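Local coordinates for kelch domain-containing protein (Colletotrichum graminicola M1.001, PDB 5C86) that probably oxidises alcohols with the help of a bound copper ion, as a fungal member of the AA5 galactose oxidase and glyoxal oxidase family, at residues A[190-200]-A[257-268]. Sequence-based numbering, arbitrary orientation.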
loop_
_atom_site.group_PDB
_atom_site.type_symbol
_atom_site.label_atom_id
_atom_site.label_comp_id
_atom_site.label_asym_id
_atom_site.label_seq_id
_atom_site.Cartn_x
_atom_site.Cartn_y
_atom_site.Cartn_z
ATOM N N LEU A 190 9.912 1.602 -11.256
ATOM C CA LEU A 190 10.035 0.262 -11.634
ATOM C C LEU A 190 8.669 -0.398 -11.694
ATOM O O LEU A 190 7.953 -0.383 -10.666
ATOM C CB LEU A 190 10.908 -0.545 -10.697
ATOM C CG LEU A 190 11.036 -2.032 -10.956
ATOM C CD1 LEU A 190 11.742 -2.232 -12.290
ATOM C CD2 LEU A 190 11.770 -2.767 -9.862
ATOM N N GLN A 191 8.321 -0.992 -12.831
ATOM C CA GLN A 191 7.204 -1.965 -12.867
ATOM C C GLN A 191 7.727 -3.318 -12.639
ATOM O O GLN A 191 8.414 -3.905 -13.463
ATOM C CB GLN A 191 6.462 -1.834 -14.177
ATOM C CG GLN A 191 5.529 -2.973 -14.506
ATOM C CD GLN A 191 6.138 -4.003 -15.426
ATOM O OE1 GLN A 191 7.031 -3.706 -16.248
ATOM N NE2 GLN A 191 5.703 -5.286 -15.253
ATOM N N ALA A 192 7.559 -3.817 -11.414
ATOM C CA ALA A 192 8.108 -5.044 -10.926
ATOM C C ALA A 192 7.345 -6.309 -11.266
ATOM O O ALA A 192 7.806 -7.410 -11.035
ATOM C CB ALA A 192 8.390 -4.931 -9.411
ATOM N N GLY A 193 6.184 -6.078 -11.845
ATOM C CA GLY A 193 5.239 -7.137 -12.132
ATOM C C GLY A 193 3.895 -6.497 -12.372
ATOM O O GLY A 193 3.813 -5.292 -12.484
ATOM N N PRO A 194 2.819 -7.288 -12.445
ATOM C CA PRO A 194 2.766 -8.738 -12.303
ATOM C C PRO A 194 3.333 -9.543 -13.439
ATOM O O PRO A 194 3.681 -10.686 -13.283
ATOM C CB PRO A 194 1.228 -9.037 -12.200
ATOM C CG PRO A 194 0.623 -7.885 -12.961
ATOM C CD PRO A 194 1.475 -6.708 -12.550
ATOM N N SER A 195 3.394 -8.932 -14.620
ATOM C CA SER A 195 4.085 -9.654 -15.733
ATOM C C SER A 195 5.468 -10.079 -15.233
ATOM O O SER A 195 6.129 -9.364 -14.502
ATOM C CB SER A 195 4.302 -8.689 -16.880
ATOM O OG SER A 195 5.022 -9.331 -17.935
ATOM N N LYS A 196 5.955 -11.192 -15.742
ATOM C CA LYS A 196 7.265 -11.666 -15.450
ATOM C C LYS A 196 8.326 -10.765 -16.073
ATOM O O LYS A 196 9.476 -10.805 -15.610
ATOM C CB LYS A 196 7.472 -13.140 -15.923
ATOM C CG LYS A 196 7.393 -13.323 -17.402
ATOM C CD LYS A 196 7.202 -14.820 -17.644
ATOM C CE LYS A 196 7.065 -15.201 -19.070
ATOM N NZ LYS A 196 6.577 -16.634 -19.051
ATOM N N LYS A 197 7.981 -9.967 -17.069
ATOM C CA LYS A 197 8.848 -8.954 -17.654
ATOM C C LYS A 197 8.738 -7.654 -16.875
ATOM O O LYS A 197 7.675 -7.011 -16.886
ATOM C CB LYS A 197 8.446 -8.674 -19.092
ATOM C CG LYS A 197 8.778 -9.857 -19.981
ATOM C CD LYS A 197 8.303 -9.645 -21.401
ATOM C CE LYS A 197 6.858 -9.995 -21.624
ATOM N NZ LYS A 197 6.167 -8.975 -22.484
ATOM N N MET A 198 9.820 -7.299 -16.160
ATOM C CA MET A 198 9.888 -6.034 -15.432
ATOM C C MET A 198 10.459 -4.929 -16.311
ATOM O O MET A 198 11.310 -5.212 -17.157
ATOM C CB MET A 198 10.772 -6.195 -14.200
ATOM C CG MET A 198 10.429 -7.420 -13.361
ATOM S SD MET A 198 11.279 -7.527 -11.780
ATOM C CE MET A 198 12.972 -7.807 -12.286
ATOM N N ASN A 199 10.076 -3.702 -16.067
ATOM C CA ASN A 199 10.439 -2.555 -16.928
ATOM C C ASN A 199 10.668 -1.341 -16.092
ATOM O O ASN A 199 9.881 -1.037 -15.173
ATOM C CB ASN A 199 9.357 -2.273 -17.889
ATOM C CG ASN A 199 9.203 -3.383 -18.937
ATOM O OD1 ASN A 199 9.972 -3.422 -19.926
ATOM N ND2 ASN A 199 8.329 -4.312 -18.705
ATOM N N TRP A 200 11.702 -0.581 -16.453
ATOM C CA TRP A 200 11.848 0.739 -15.939
ATOM C C TRP A 200 11.116 1.764 -16.755
ATOM O O TRP A 200 11.103 1.641 -17.968
ATOM C CB TRP A 200 13.338 1.117 -15.947
ATOM C CG TRP A 200 14.171 0.453 -14.987
ATOM C CD1 TRP A 200 15.044 -0.553 -15.199
ATOM C CD2 TRP A 200 14.229 0.746 -13.567
ATOM N NE1 TRP A 200 15.679 -0.892 -14.033
ATOM C CE2 TRP A 200 15.176 -0.102 -13.026
ATOM C CE3 TRP A 200 13.574 1.655 -12.731
ATOM C CZ2 TRP A 200 15.466 -0.135 -11.658
ATOM C CZ3 TRP A 200 13.909 1.629 -11.356
ATOM C CH2 TRP A 200 14.843 0.753 -10.874
ATOM N N LEU A 257 13.713 -8.676 -4.757
ATOM C CA LEU A 257 14.277 -7.861 -5.826
ATOM C C LEU A 257 15.185 -6.855 -5.203
ATOM O O LEU A 257 14.852 -6.272 -4.109
ATOM C CB LEU A 257 13.199 -7.110 -6.608
ATOM C CG LEU A 257 11.950 -7.848 -7.033
ATOM C CD1 LEU A 257 11.095 -7.015 -7.967
ATOM C CD2 LEU A 257 12.044 -9.236 -7.486
ATOM N N THR A 258 16.378 -6.590 -5.825
ATOM C CA THR A 258 17.270 -5.574 -5.304
ATOM C C THR A 258 17.540 -4.601 -6.414
ATOM O O THR A 258 18.029 -5.007 -7.465
ATOM C CB THR A 258 18.609 -6.207 -4.789
ATOM O OG1 THR A 258 18.375 -7.204 -3.787
ATOM C CG2 THR A 258 19.496 -5.140 -4.190
ATOM N N LEU A 259 17.208 -3.338 -6.220
ATOM C CA LEU A 259 17.279 -2.280 -7.193
ATOM C C LEU A 259 18.627 -1.668 -7.062
ATOM O O LEU A 259 19.060 -1.384 -5.955
ATOM C CB LEU A 259 16.199 -1.202 -6.960
ATOM C CG LEU A 259 14.795 -1.577 -7.529
ATOM C CD1 LEU A 259 14.271 -2.879 -6.978
ATOM C CD2 LEU A 259 13.847 -0.469 -7.194
ATOM N N GLY A 260 19.269 -1.447 -8.216
ATOM C CA GLY A 260 20.465 -0.650 -8.225
ATOM C C GLY A 260 20.088 0.684 -8.812
ATOM O O GLY A 260 19.330 1.436 -8.201
ATOM N N GLU A 261 20.673 1.028 -9.947
ATOM C CA GLU A 261 20.380 2.295 -10.578
ATOM C C GLU A 261 19.204 2.126 -11.571
ATOM O O GLU A 261 19.004 1.076 -12.088
ATOM C CB GLU A 261 21.629 2.912 -11.243
ATOM C CG GLU A 261 22.681 3.442 -10.239
ATOM C CD GLU A 261 22.164 4.426 -9.177
ATOM O OE1 GLU A 261 21.520 5.418 -9.538
ATOM O OE2 GLU A 261 22.436 4.232 -7.944
ATOM N N PRO A 262 18.413 3.161 -11.796
ATOM C CA PRO A 262 17.373 3.054 -12.787
ATOM C C PRO A 262 17.978 2.747 -14.120
ATOM O O PRO A 262 19.106 3.172 -14.400
ATOM C CB PRO A 262 16.697 4.426 -12.818
ATOM C CG PRO A 262 17.401 5.254 -11.816
ATOM C CD PRO A 262 18.497 4.510 -11.223
ATOM N N GLY A 263 17.243 2.002 -14.920
ATOM C CA GLY A 263 17.737 1.490 -16.195
ATOM C C GLY A 263 18.598 0.240 -16.145
ATOM O O GLY A 263 18.835 -0.339 -17.159
ATOM N N GLN A 264 19.118 -0.170 -14.998
ATOM C CA GLN A 264 20.011 -1.287 -14.896
ATOM C C GLN A 264 19.218 -2.523 -14.435
ATOM O O GLN A 264 18.076 -2.388 -13.922
ATOM C CB GLN A 264 21.170 -0.990 -13.927
ATOM C CG GLN A 264 22.033 0.211 -14.292
ATOM C CD GLN A 264 22.686 0.121 -15.678
ATOM O OE1 GLN A 264 22.975 -0.955 -16.195
ATOM N NE2 GLN A 264 22.928 1.273 -16.273
ATOM N N ALA A 265 19.745 -3.685 -14.729
ATOM C CA ALA A 265 19.047 -4.935 -14.407
ATOM C C ALA A 265 18.702 -4.943 -12.895
ATOM O O ALA A 265 19.449 -4.440 -12.069
ATOM C CB ALA A 265 19.907 -6.142 -14.735
ATOM N N VAL A 266 17.532 -5.502 -12.573
ATOM C CA VAL A 266 17.183 -5.723 -11.192
ATOM C C VAL A 266 17.565 -7.126 -10.820
ATOM O O VAL A 266 17.221 -8.072 -11.511
ATOM C CB VAL A 266 15.672 -5.466 -11.035
ATOM C CG1 VAL A 266 15.225 -5.846 -9.622
ATOM C CG2 VAL A 266 15.347 -4.051 -11.404
ATOM N N GLN A 267 18.221 -7.265 -9.686
ATOM C CA GLN A 267 18.662 -8.556 -9.202
ATOM C C GLN A 267 17.497 -9.267 -8.512
ATOM O O GLN A 267 16.707 -8.607 -7.796
ATOM C CB GLN A 267 19.895 -8.413 -8.308
ATOM C CG GLN A 267 21.085 -7.754 -9.069
ATOM C CD GLN A 267 21.583 -8.537 -10.284
ATOM O OE1 GLN A 267 21.375 -9.756 -10.391
ATOM N NE2 GLN A 267 22.257 -7.851 -11.207
ATOM N N VAL A 268 17.338 -10.537 -8.790
ATOM C CA VAL A 268 16.219 -11.327 -8.255
ATOM C C VAL A 268 16.698 -12.560 -7.536
ATOM O O VAL A 268 17.433 -13.383 -8.119
ATOM C CB VAL A 268 15.240 -11.726 -9.391
ATOM C CG1 VAL A 268 14.018 -12.494 -8.887
ATOM C CG2 VAL A 268 14.825 -10.505 -10.194
#
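Leu190 reaches Leu259 and Val266 with its branched end: CD2 lies 3.8 Å from Leu259 CD1, and CD1 sits over one face of the Trp200 ring. Gln191, on the other side of the strand, turns inward to its own hairpin, where its OE1 takes a hydrogen bond from Asn199 ND2 (2.8 Å) in the carbonyl plane and its NE2 gives one to Lys197 O, so both ends of the buried amide are used. Small enough for close approach, Ala192 CB meets Leu257 CD1 at 3.7 Å. The contact joins two neighbouring blades of the Kelch beta-propeller, each a four-stranded antiparallel sheet: the hairpin of strands 188-191 and 197-202 packs its face against the 259-266 loop and the ends of strands 254-258 and 267-270 that it connects. Met198, long and unbranched, bends at its last torsion (chi3 -68°), and its CE comes to 3.8 Å from Val266 CB and close to Val268 CG2, while SD touches Leu257 CD1. Trp200 offers both a broad apolar surface and an N-H. On the face opposite Leu190 CD1, Pro262 CA stands 3.7 Å from the centroid of the Trp200 six-membered ring, a CH-pi contact almost on the normal, and Gly263, at positive phi in the type II turn 261-264, brings its bare CA over the five-membered ring. At the edge of the indole, Trp200 NE1 donates to Gln264 O (2.8 Å, N-H...O angle 160°).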